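Local coordinates for protein nitroalkane oxidase (PDB 3MKH) that oxidises primary and secondary nitroalkanes to aldehydes or ketones with bound FAD, consuming oxygen and releasing nitrite and hydrogen peroxide, at residues Y51-S56 with G124-L129; G72-I76 with A335-E339; F151-L157 with V187-T193; K356-E361 with I405-H409. All coordinates share one frame. Residue numbers count along the deposited sequence, not the author numbering.

The four contacts sample the three-domain acyl-CoA dehydrogenase fold: contact 1 joins the N-terminal helices to the loop entering the middle beta domain, contact 3 lies within that domain's sheet, contact 4 within the C-terminal helices, and contact 2 ties N-terminal to C-terminal helices. Contact 4 is nearest the chemistry: Arg-406 forms a salt bridge with Asp-399, the inferred proton acceptor, and Ile-405 and Arg-408 touch FAD. The side chain of Leu-75 in contact 2 lies about 11 Å from that of Asp-399; the side chains of Val-188 (contact 3) and Leu-129 (contact 1) lie about 7 and 11 Å from FAD. Centres of contacts 2 and 4 are about 19 Å apart, and both touch the second subunit.

Contact 1: Y51-S56 with G124-L129; sequences YAAAVS and GEGSPL
The last turns of helix 48-56 rest on an irregular, extended loop, with Ala-52 CA 4.8 Å from Ser-127 CA and Ser-56 CA 5.1 Å from Gly-124 CA. Gly-124 starts the loop at phi/psi 74/12, a conformation that suits glycine; its O receives a CA-H...O contact from Ser-56 CA (3.5 Å) and hydrogen bonds from two waters, which also bind Ser-56 O and OG. Glu-125 CB points away, the residue exposed. At Gly-126, again with positive phi, a water bridges O (2.7 Å) to Ala-52 O (2.8 Å), and Val-55 CG1 packs 3.6 Å from Gly-126 O. This loop feeds strand 130-133, so the contact joins the N-terminal helical domain to the beta domain of the acyl-CoA dehydrogenase fold. Ser-127, chi1 p, puts CB 3.8 Å from Tyr-51 CD1, while its OG is hydrogen-bonded to Gln-48. Pro-128 O accepts a 2.7 Å hydrogen bond from OH of Tyr-51 (chi1 t), the long phenol spanning the gap. Leu-129 CD2 closes to 3.6 Å from Tyr-51 CZ, and its backbone pairs with Leu-184.

Contact 2: G72-I76 with A335-E339; sequences GGTLI and AHAME
This is a junction between N-terminal and C-terminal helical domains: the start of helix 75-88 meets the last turn of helix 311-340, with Ile-76 CA 5.2 Å from Ala-335 CA. Gly-72 to Thr-74 are extended, and helical angles begin at Leu-75. Thr-74 is the N-cap, its p rotamer bringing OG1 to Glu-77 N. Glu-339 (chi1 m, chi2 t) reaches across so that Leu-75 N donates to its OE2 at 3.0 Å, 165°. The helix N-terminus thus has both a conventional side-chain N-cap and a carboxylate from a distant helix, negative charge that suits exposed amides and the positive end of the helix dipole. One water links OE2 of Glu-339 (2.7 Å), Ala-335 O (3.0 Å) and Ile-76 N (3.1 Å). Beside this polar edge, small Ala-335 allows close approach: its CB lies 3.7 Å from Ile-76 CG1 and 4.1 Å from Leu-75 CB. Leu-75 CD2 packs 3.8 Å from Met-338 CB, and Leu-75 also touches Leu-276. His-336 meets His-6 of the second subunit edge-to-face.

Contact 3: F151-L157 with V187-T193; sequences FQTTARL and VVCRDAT. With SO4 (sulfate ion), chain G.
Strands 154-158 and 184-191 run parallel in the beta domain, but the axes of segments 154-157 and 187-191 diverge by 55° and approach to 4.5 Å. Thr-154 pairs with Arg-190 (CA-CA 4.8 Å) and Ala-155 with Asp-191 (4.9 Å). The ladder is Arg-190 N to Thr-153 O (3.0 Å), Ala-155 N to Arg-190 O (2.9 Å) and Ala-192 N to Ala-155 O (2.7 Å); Thr-153 OG1 is hydrogen-bonded to Glu-136. Beyond it, Thr-193 OG1 replaces a backbone acceptor for Leu-157 N (2.9 Å) and donates to Asp-191 OD1 (2.6 Å), which also accepts from Thr-193 N (2.8 Å), an Asx turn. Arg-190, chi1 p, gives NE to Phe-151 O (2.7 Å) and NH1 to sulfate O3 (3.0 Å). Arg-156 NH2 hydrogen-bonds sulfate O4 weakly (3.4 Å), and NE donates to a water. Phe-151 CZ packs 3.7 Å from Val-188 CG1. The Thr-193 hydroxyl, held by Asp-191, thus carries the pairing past the strand's end, and the two arginines form a positive patch that binds a sulfate ion, probably crystallisation-derived.

Contact 4: K356-E361 with I405-H409; sequences KVFCSE and IRRRH
Arg-407 NH2 forms a salt bridge and hydrogen bond with Glu-361 OE2 at 2.8 Å, and a water joins the same OE2 (2.5 Å) to Arg-407 NH1 (3.1 Å). The extended Arg-407 (chi1 m, then t, t) and Glu-361 (m, t) are long enough to bridge two well-separated helices: the short axes of 356-361 and 405-409 approach only to 11.2 Å, near antiparallel at 147°, with Val-357 CA 7.2 Å from Arg-406 CA. Lys-356 and Arg-406 lie side by side, Lys-356 CE 3.9 Å from Arg-406 NE; their polar ends are engaged elsewhere: Lys-356 NZ hydrogen-bonds to carbonyls of Leu-395, Phe-398 and Gly-400, and Arg-406 forms a salt bridge with Asp-399. Val-357 (chi1 t) fills the space between, with CG2 3.8 Å from Arg-406 CB and CG1 3.6 Å from Arg-407 NH2, over one face of that guanidinium. In the C-terminal helical bundle of the acyl-CoA dehydrogenase fold, the buried pair Lys-356 and Arg-406 sits beside the inferred proton acceptor, consistent with Arg-406 holding Asp-399 as a carboxylate.

Contact 1: Y51-S56 with G124-L129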
loop_
_atom_site.group_PDB
_atom_site.type_symbol
_atom_site.label_atom_id
_atom_site.label_comp_id
_atom_site.label_asym_id
_atom_site.label_seq_id
_atom_site.Cartn_x
_atom_site.Cartn_y
_atom_site.Cartn_z
ATOM N N TYR A 51 28.693 27.882 2.081
ATOM C CA TYR A 51 27.910 28.261 3.246
ATOM C C TYR A 51 28.141 29.745 3.571
ATOM O O TYR A 51 27.192 30.488 3.859
ATOM C CB TYR A 51 28.278 27.362 4.434
ATOM C CG TYR A 51 27.489 27.579 5.711
ATOM C CD1 TYR A 51 27.779 28.646 6.559
ATOM C CD2 TYR A 51 26.489 26.702 6.088
ATOM C CE1 TYR A 51 27.076 28.840 7.734
ATOM C CE2 TYR A 51 25.788 26.879 7.277
ATOM C CZ TYR A 51 26.089 27.953 8.096
ATOM O OH TYR A 51 25.406 28.137 9.281
ATOM N N ALA A 52 29.399 30.187 3.520
ATOM C CA ALA A 52 29.704 31.597 3.765
ATOM C C ALA A 52 29.014 32.504 2.742
ATOM O O ALA A 52 28.618 33.633 3.061
ATOM C CB ALA A 52 31.223 31.839 3.745
ATOM N N ALA A 53 28.880 32.022 1.510
ATOM C CA ALA A 53 28.198 32.788 0.472
ATOM C C ALA A 53 26.711 32.918 0.782
ATOM O O ALA A 53 26.112 33.967 0.515
ATOM C CB ALA A 53 28.413 32.156 -0.919
ATOM N N ALA A 54 26.115 31.852 1.327
ATOM C CA ALA A 54 24.705 31.874 1.737
ATOM C C ALA A 54 24.506 32.832 2.895
ATOM O O ALA A 54 23.492 33.538 2.985
ATOM C CB ALA A 54 24.234 30.467 2.131
ATOM N N VAL A 55 25.479 32.856 3.793
ATOM C CA VAL A 55 25.435 33.776 4.915
ATOM C C VAL A 55 25.451 35.221 4.402
ATOM O O VAL A 55 24.648 36.072 4.840
ATOM C CB VAL A 55 26.603 33.569 5.876
ATOM C CG1 VAL A 55 26.671 34.751 6.872
ATOM C CG2 VAL A 55 26.462 32.231 6.627
ATOM N N SER A 56 26.354 35.487 3.466
ATOM C CA SER A 56 26.478 36.821 2.879
ATOM C C SER A 56 25.207 37.243 2.138
ATOM O O SER A 56 24.876 38.431 2.080
ATOM C CB SER A 56 27.697 36.896 1.960
ATOM O OG SER A 56 27.783 38.191 1.400
ATOM N N GLY A 124 25.724 39.051 8.911
ATOM C CA GLY A 124 25.796 38.894 7.465
ATOM C C GLY A 124 27.179 38.501 6.957
ATOM O O GLY A 124 27.444 38.534 5.753
ATOM N N GLU A 125 28.075 38.119 7.860
ATOM C CA GLU A 125 29.387 37.637 7.424
ATOM C C GLU A 125 29.922 36.431 8.208
ATOM O O GLU A 125 29.309 35.975 9.172
ATOM C CB GLU A 125 30.415 38.773 7.381
ATOM C CG GLU A 125 30.588 39.526 8.675
ATOM C CD GLU A 125 31.360 40.826 8.465
ATOM O OE1 GLU A 125 32.234 41.147 9.303
ATOM O OE2 GLU A 125 31.098 41.515 7.454
ATOM N N GLY A 126 31.077 35.932 7.781
ATOM C CA GLY A 126 31.626 34.704 8.317
ATOM C C GLY A 126 30.765 33.499 7.960
ATOM O O GLY A 126 30.003 33.522 6.992
ATOM N N SER A 127 30.886 32.443 8.755
ATOM C CA SER A 127 30.162 31.215 8.493
ATOM C C SER A 127 29.826 30.507 9.793
ATOM O O SER A 127 30.189 29.348 9.972
ATOM C CB SER A 127 31.006 30.310 7.584
ATOM O OG SER A 127 32.327 30.180 8.088
ATOM N N PRO A 128 29.102 31.196 10.700
ATOM C CA PRO A 128 28.774 30.604 11.998
ATOM C C PRO A 128 27.792 29.437 11.849
ATOM O O PRO A 128 26.887 29.503 11.024
ATOM C CB PRO A 128 28.111 31.759 12.758
ATOM C CG PRO A 128 27.508 32.641 11.671
ATOM C CD PRO A 128 28.474 32.522 10.507
ATOM N N LEU A 129 27.982 28.400 12.653
ATOM C CA LEU A 129 27.134 27.216 12.646
ATOM C C LEU A 129 26.438 27.075 13.983
ATOM O O LEU A 129 27.046 27.325 15.031
ATOM C CB LEU A 129 27.987 25.966 12.427
ATOM C CG LEU A 129 28.550 25.729 11.034
ATOM C CD1 LEU A 129 29.659 24.686 11.120
ATOM C CD2 LEU A 129 27.438 25.274 10.110
HETATM O O HOH W 1 29.812 35.233 4.975
HETATM O O HOH W 2 25.910 40.359 3.776
HETATM O O HOH W 3 28.937 39.552 3.529
#

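Contact 2: G72-I76 with A335-E339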
loop_
_atom_site.group_PDB
_atom_site.type_symbol
_atom_site.label_atom_id
_atom_site.label_comp_id
_atom_site.label_asym_id
_atom_site.label_seq_id
_atom_site.Cartn_x
_atom_site.Cartn_y
_atom_site.Cartn_z
ATOM N N GLY A 72 13.292 36.858 9.846
ATOM C CA GLY A 72 12.492 35.656 9.641
ATOM C C GLY A 72 11.070 35.934 9.176
ATOM O O GLY A 72 10.359 36.775 9.746
ATOM N N GLY A 73 10.651 35.220 8.140
ATOM C CA GLY A 73 9.325 35.379 7.572
ATOM C C GLY A 73 8.376 34.270 7.982
ATOM O O GLY A 73 8.541 33.637 9.028
ATOM N N THR A 74 7.381 34.022 7.143
ATOM C CA THR A 74 6.362 33.038 7.465
ATOM C C THR A 74 6.878 31.627 7.205
ATOM O O THR A 74 7.824 31.421 6.442
ATOM C CB THR A 74 5.116 33.246 6.609
ATOM O OG1 THR A 74 5.470 33.046 5.240
ATOM C CG2 THR A 74 4.571 34.669 6.788
ATOM N N LEU A 75 6.244 30.654 7.844
ATOM C CA LEU A 75 6.571 29.254 7.625
ATOM C C LEU A 75 6.254 28.879 6.169
ATOM O O LEU A 75 6.946 28.066 5.555
ATOM C CB LEU A 75 5.788 28.400 8.624
ATOM C CG LEU A 75 6.367 27.142 9.267
ATOM C CD1 LEU A 75 7.891 27.207 9.479
ATOM C CD2 LEU A 75 5.622 26.838 10.572
ATOM N N ILE A 76 5.214 29.479 5.603
ATOM C CA ILE A 76 4.899 29.238 4.194
ATOM C C ILE A 76 6.086 29.580 3.281
ATOM O O ILE A 76 6.444 28.816 2.384
ATOM C CB ILE A 76 3.675 30.060 3.743
ATOM C CG1 ILE A 76 2.384 29.420 4.233
ATOM C CG2 ILE A 76 3.610 30.141 2.223
ATOM C CD1 ILE A 76 1.728 28.557 3.165
ATOM N N ALA A 335 1.707 24.830 7.311
ATOM C CA ALA A 335 2.490 26.056 7.460
ATOM C C ALA A 335 1.569 27.216 7.870
ATOM O O ALA A 335 1.876 28.001 8.776
ATOM C CB ALA A 335 3.193 26.384 6.171
ATOM N N HIS A 336 0.433 27.321 7.193
ATOM C CA HIS A 336 -0.482 28.431 7.444
ATOM C C HIS A 336 -1.131 28.306 8.826
ATOM O O HIS A 336 -1.181 29.275 9.592
ATOM C CB HIS A 336 -1.539 28.511 6.344
ATOM C CG HIS A 336 -2.444 29.693 6.472
ATOM N ND1 HIS A 336 -3.702 29.614 7.030
ATOM C CD2 HIS A 336 -2.255 30.998 6.150
ATOM C CE1 HIS A 336 -4.260 30.815 7.023
ATOM N NE2 HIS A 336 -3.403 31.672 6.492
ATOM N N ALA A 337 -1.624 27.114 9.154
ATOM C CA ALA A 337 -2.294 26.910 10.440
ATOM C C ALA A 337 -1.367 27.113 11.649
ATOM O O ALA A 337 -1.778 27.665 12.692
ATOM C CB ALA A 337 -2.961 25.523 10.484
ATOM N N MET A 338 -0.113 26.674 11.518
ATOM C CA MET A 338 0.827 26.830 12.620
ATOM C C MET A 338 0.921 28.289 13.055
ATOM O O MET A 338 1.080 28.583 14.236
ATOM C CB MET A 338 2.217 26.316 12.250
ATOM C CG MET A 338 2.365 24.809 12.389
ATOM S SD MET A 338 2.193 24.275 14.098
ATOM C CE MET A 338 3.676 24.942 14.839
ATOM N N GLU A 339 0.834 29.196 12.095
ATOM C CA GLU A 339 0.996 30.621 12.394
ATOM C C GLU A 339 -0.327 31.406 12.483
ATOM O O GLU A 339 -0.361 32.495 13.054
ATOM C CB GLU A 339 1.987 31.266 11.401
ATOM C CG GLU A 339 3.412 30.706 11.585
ATOM C CD GLU A 339 4.453 31.316 10.656
ATOM O OE1 GLU A 339 5.653 31.262 11.004
ATOM O OE2 GLU A 339 4.077 31.844 9.588
HETATM O O HOH W 4 8.160 30.883 10.849
HETATM O O HOH W 5 2.972 30.457 7.562
#

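Contact 3: F151-L157 with V187-T193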
loop_
_atom_site.group_PDB
_atom_site.type_symbol
_atom_site.label_atom_id
_atom_site.label_comp_id
_atom_site.label_asym_id
_atom_site.label_seq_id
_atom_site.Cartn_x
_atom_site.Cartn_y
_atom_site.Cartn_z
ATOM N N PHE A 151 17.524 11.042 29.370
ATOM C CA PHE A 151 18.700 11.501 28.623
ATOM C C PHE A 151 20.000 11.042 29.280
ATOM O O PHE A 151 20.132 11.082 30.494
ATOM C CB PHE A 151 18.728 13.030 28.545
ATOM C CG PHE A 151 17.787 13.612 27.531
ATOM C CD1 PHE A 151 18.009 13.426 26.169
ATOM C CD2 PHE A 151 16.695 14.370 27.938
ATOM C CE1 PHE A 151 17.138 13.975 25.239
ATOM C CE2 PHE A 151 15.839 14.924 27.032
ATOM C CZ PHE A 151 16.054 14.725 25.670
ATOM N N GLN A 152 20.965 10.623 28.476
ATOM C CA GLN A 152 22.262 10.257 29.013
ATOM C C GLN A 152 23.056 11.517 29.300
ATOM O O GLN A 152 23.938 11.517 30.149
ATOM C CB GLN A 152 23.025 9.355 28.038
ATOM C CG GLN A 152 24.372 8.820 28.576
ATOM C CD GLN A 152 25.577 9.731 28.281
ATOM O OE1 GLN A 152 25.577 10.492 27.314
ATOM N NE2 GLN A 152 26.618 9.629 29.113
ATOM N N THR A 153 22.754 12.595 28.584
ATOM C CA THR A 153 23.468 13.846 28.783
ATOM C C THR A 153 22.861 14.587 29.981
ATOM O O THR A 153 21.651 14.826 30.041
ATOM C CB THR A 153 23.441 14.742 27.516
ATOM O OG1 THR A 153 24.086 14.058 26.427
ATOM C CG2 THR A 153 24.160 16.063 27.768
ATOM N N THR A 154 23.710 14.941 30.936
ATOM C CA THR A 154 23.241 15.541 32.177
ATOM C C THR A 154 23.902 16.872 32.415
ATOM O O THR A 154 24.955 17.170 31.847
ATOM C CB THR A 154 23.571 14.657 33.395
ATOM O OG1 THR A 154 24.986 14.469 33.460
ATOM C CG2 THR A 154 22.897 13.314 33.289
ATOM N N ALA A 155 23.264 17.673 33.264
ATOM C CA ALA A 155 23.817 18.936 33.705
ATOM C C ALA A 155 23.605 19.044 35.220
ATOM O O ALA A 155 22.587 18.598 35.736
ATOM C CB ALA A 155 23.163 20.103 32.965
ATOM N N ARG A 156 24.593 19.596 35.919
ATOM C CA ARG A 156 24.528 19.782 37.369
ATOM C C ARG A 156 25.048 21.167 37.723
ATOM O O ARG A 156 26.101 21.586 37.229
ATOM C CB ARG A 156 25.396 18.740 38.079
ATOM C CG ARG A 156 24.923 17.314 37.925
ATOM C CD ARG A 156 26.003 16.337 38.377
ATOM N NE ARG A 156 25.640 14.943 38.112
ATOM C CZ ARG A 156 25.785 14.341 36.930
ATOM N NH1 ARG A 156 26.285 15.003 35.890
ATOM N NH2 ARG A 156 25.425 13.075 36.784
ATOM N N LEU A 157 24.319 21.879 38.578
ATOM C CA LEU A 157 24.771 23.183 39.040
ATOM C C LEU A 157 25.810 22.982 40.146
ATOM O O LEU A 157 25.521 22.373 41.164
ATOM C CB LEU A 157 23.590 24.010 39.556
ATOM C CG LEU A 157 23.843 25.421 40.098
ATOM C CD1 LEU A 157 24.440 26.320 39.034
ATOM C CD2 LEU A 157 22.541 26.014 40.609
ATOM N N VAL A 187 21.989 22.566 23.800
ATOM C CA VAL A 187 22.154 21.203 24.296
ATOM C C VAL A 187 20.986 20.835 25.181
ATOM O O VAL A 187 20.742 21.459 26.229
ATOM C CB VAL A 187 23.481 21.007 25.038
ATOM C CG1 VAL A 187 23.634 19.539 25.510
ATOM C CG2 VAL A 187 24.633 21.392 24.128
ATOM N N VAL A 188 20.242 19.838 24.730
ATOM C CA VAL A 188 19.125 19.336 25.488
ATOM C C VAL A 188 19.644 18.274 26.435
ATOM O O VAL A 188 20.290 17.297 26.024
ATOM C CB VAL A 188 18.049 18.756 24.573
ATOM C CG1 VAL A 188 16.813 18.327 25.391
ATOM C CG2 VAL A 188 17.664 19.797 23.527
ATOM N N CYS A 189 19.377 18.473 27.716
ATOM C CA CYS A 189 19.916 17.576 28.717
ATOM C C CYS A 189 18.991 17.473 29.922
ATOM O O CYS A 189 17.979 18.187 30.013
ATOM C CB CYS A 189 21.301 18.063 29.142
ATOM S SG CYS A 189 21.336 19.808 29.613
ATOM N N ARG A 190 19.329 16.583 30.851
ATOM C CA ARG A 190 18.562 16.514 32.087
ATOM C C ARG A 190 19.350 16.989 33.318
ATOM O O ARG A 190 20.533 16.657 33.504
ATOM C CB ARG A 190 17.953 15.126 32.293
ATOM C CG ARG A 190 18.911 14.084 32.733
ATOM C CD ARG A 190 18.214 12.770 33.012
ATOM N NE ARG A 190 19.197 11.700 32.942
ATOM C CZ ARG A 190 19.968 11.342 33.958
ATOM N NH1 ARG A 190 19.845 11.961 35.124
ATOM N NH2 ARG A 190 20.857 10.370 33.812
ATOM N N ASP A 191 18.676 17.786 34.145
ATOM C CA ASP A 191 19.253 18.310 35.372
ATOM C C ASP A 191 19.461 17.147 36.332
ATOM O O ASP A 191 18.524 16.417 36.649
ATOM C CB ASP A 191 18.291 19.331 35.979
ATOM C CG ASP A 191 18.776 19.893 37.309
ATOM O OD1 ASP A 191 19.968 19.731 37.641
ATOM O OD2 ASP A 191 17.951 20.510 38.021
ATOM N N ALA A 192 20.696 16.959 36.775
ATOM C CA ALA A 192 20.998 15.909 37.732
ATOM C C ALA A 192 21.508 16.498 39.056
ATOM O O ALA A 192 22.090 15.789 39.877
ATOM C CB ALA A 192 22.019 14.922 37.138
ATOM N N THR A 193 21.294 17.792 39.252
ATOM C CA THR A 193 21.715 18.457 40.485
ATOM C C THR A 193 21.049 17.795 41.684
ATOM O O THR A 193 21.687 17.530 42.699
ATOM C CB THR A 193 21.341 19.935 40.490
ATOM O OG1 THR A 193 21.818 20.553 39.291
ATOM C CG2 THR A 193 21.955 20.640 41.726
HETATM S S SO4 G . 22.878 10.420 37.286
HETATM O O1 SO4 G . 23.462 9.080 37.323
HETATM O O2 SO4 G . 23.447 11.151 36.155
HETATM O O3 SO4 G . 21.433 10.298 37.117
HETATM O O4 SO4 G . 23.202 11.127 38.529
HETATM O O HOH W 6 24.185 13.306 39.581
#

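Contact 4: K356-E361 with I405-H409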
loop_
_atom_site.group_PDB
_atom_site.type_symbol
_atom_site.label_atom_id
_atom_site.label_comp_id
_atom_site.label_asym_id
_atom_site.label_seq_id
_atom_site.Cartn_x
_atom_site.Cartn_y
_atom_site.Cartn_z
ATOM N N LYS A 356 4.644 16.230 8.147
ATOM C CA LYS A 356 5.916 15.515 8.296
ATOM C C LYS A 356 5.726 14.033 7.957
ATOM O O LYS A 356 6.453 13.474 7.144
ATOM C CB LYS A 356 6.467 15.674 9.717
ATOM C CG LYS A 356 7.969 15.404 9.877
ATOM C CD LYS A 356 8.327 13.910 9.880
ATOM C CE LYS A 356 9.720 13.684 10.520
ATOM N NZ LYS A 356 10.138 12.229 10.505
ATOM N N VAL A 357 4.740 13.398 8.577
ATOM C CA VAL A 357 4.537 11.974 8.359
ATOM C C VAL A 357 4.097 11.667 6.928
ATOM O O VAL A 357 4.612 10.749 6.300
ATOM C CB VAL A 357 3.523 11.383 9.360
ATOM C CG1 VAL A 357 3.218 9.922 9.013
ATOM C CG2 VAL A 357 4.062 11.515 10.779
ATOM N N PHE A 358 3.148 12.430 6.400
ATOM C CA PHE A 358 2.624 12.138 5.063
ATOM C C PHE A 358 3.692 12.296 3.978
ATOM O O PHE A 358 3.865 11.425 3.135
ATOM C CB PHE A 358 1.429 13.051 4.725
ATOM C CG PHE A 358 0.876 12.846 3.325
ATOM C CD1 PHE A 358 1.381 13.560 2.248
ATOM C CD2 PHE A 358 -0.127 11.918 3.089
ATOM C CE1 PHE A 358 0.873 13.374 0.956
ATOM C CE2 PHE A 358 -0.635 11.724 1.814
ATOM C CZ PHE A 358 -0.137 12.454 0.740
ATOM N N CYS A 359 4.375 13.439 4.001
ATOM C CA CYS A 359 5.288 13.826 2.942
ATOM C C CYS A 359 6.585 13.017 2.992
ATOM O O CYS A 359 7.134 12.673 1.947
ATOM C CB CYS A 359 5.601 15.328 3.010
ATOM S SG CYS A 359 4.137 16.417 2.768
ATOM N N SER A 360 7.075 12.717 4.194
ATOM C CA SER A 360 8.315 11.941 4.301
ATOM C C SER A 360 8.100 10.569 3.677
ATOM O O SER A 360 8.933 10.088 2.920
ATOM C CB SER A 360 8.784 11.809 5.759
ATOM O OG SER A 360 7.825 11.109 6.534
ATOM N N GLU A 361 6.962 9.950 3.967
ATOM C CA GLU A 361 6.715 8.597 3.485
ATOM C C GLU A 361 6.333 8.603 2.008
ATOM O O GLU A 361 6.728 7.709 1.246
ATOM C CB GLU A 361 5.673 7.890 4.373
ATOM C CG GLU A 361 6.274 7.567 5.741
ATOM C CD GLU A 361 5.301 6.943 6.732
ATOM O OE1 GLU A 361 4.201 6.504 6.322
ATOM O OE2 GLU A 361 5.659 6.882 7.928
ATOM N N ILE A 405 8.304 8.527 17.467
ATOM C CA ILE A 405 8.104 9.888 17.977
ATOM C C ILE A 405 6.871 10.578 17.399
ATOM O O ILE A 405 5.885 10.812 18.118
ATOM C CB ILE A 405 9.360 10.752 17.767
ATOM C CG1 ILE A 405 10.552 10.084 18.475
ATOM C CG2 ILE A 405 9.121 12.188 18.257
ATOM C CD1 ILE A 405 11.767 10.972 18.638
ATOM N N ARG A 406 6.922 10.909 16.110
ATOM C CA ARG A 406 5.819 11.644 15.487
ATOM C C ARG A 406 4.442 10.970 15.703
ATOM O O ARG A 406 3.489 11.638 16.119
ATOM C CB ARG A 406 6.097 11.940 14.005
ATOM C CG ARG A 406 7.411 12.692 13.727
ATOM C CD ARG A 406 7.640 13.883 14.664
ATOM N NE ARG A 406 8.607 14.823 14.079
ATOM C CZ ARG A 406 8.614 16.141 14.282
ATOM N NH1 ARG A 406 7.712 16.709 15.084
ATOM N NH2 ARG A 406 9.526 16.898 13.676
ATOM N N ARG A 407 4.317 9.670 15.443
ATOM C CA ARG A 407 3.018 9.023 15.667
ATOM C C ARG A 407 2.609 8.946 17.156
ATOM O O ARG A 407 1.416 8.928 17.464
ATOM C CB ARG A 407 2.926 7.648 14.998
ATOM C CG ARG A 407 2.907 7.698 13.462
ATOM C CD ARG A 407 2.558 6.312 12.845
ATOM N NE ARG A 407 2.449 6.410 11.390
ATOM C CZ ARG A 407 3.469 6.234 10.555
ATOM N NH1 ARG A 407 4.671 5.897 11.021
ATOM N NH2 ARG A 407 3.281 6.370 9.255
ATOM N N ARG A 408 3.586 8.874 18.064
ATOM C CA ARG A 408 3.310 8.899 19.510
ATOM C C ARG A 408 2.762 10.263 19.917
ATOM O O ARG A 408 1.925 10.362 20.806
ATOM C CB ARG A 408 4.564 8.614 20.344
ATOM C CG ARG A 408 5.170 7.233 20.172
ATOM C CD ARG A 408 4.100 6.158 20.093
ATOM N NE ARG A 408 4.189 5.497 18.803
ATOM C CZ ARG A 408 3.155 5.124 18.058
ATOM N NH1 ARG A 408 1.907 5.323 18.466
ATOM N NH2 ARG A 408 3.388 4.540 16.885
ATOM N N HIS A 409 3.261 11.326 19.295
ATOM C CA HIS A 409 2.694 12.641 19.558
ATOM C C HIS A 409 1.249 12.734 19.048
ATOM O O HIS A 409 0.370 13.183 19.772
ATOM C CB HIS A 409 3.582 13.745 18.990
ATOM C CG HIS A 409 4.829 13.970 19.789
ATOM N ND1 HIS A 409 5.085 15.149 20.454
ATOM C CD2 HIS A 409 5.876 13.154 20.056
ATOM C CE1 HIS A 409 6.246 15.058 21.078
ATOM N NE2 HIS A 409 6.745 13.856 20.855
HETATM O O HOH W 7 7.071 5.264 9.233
#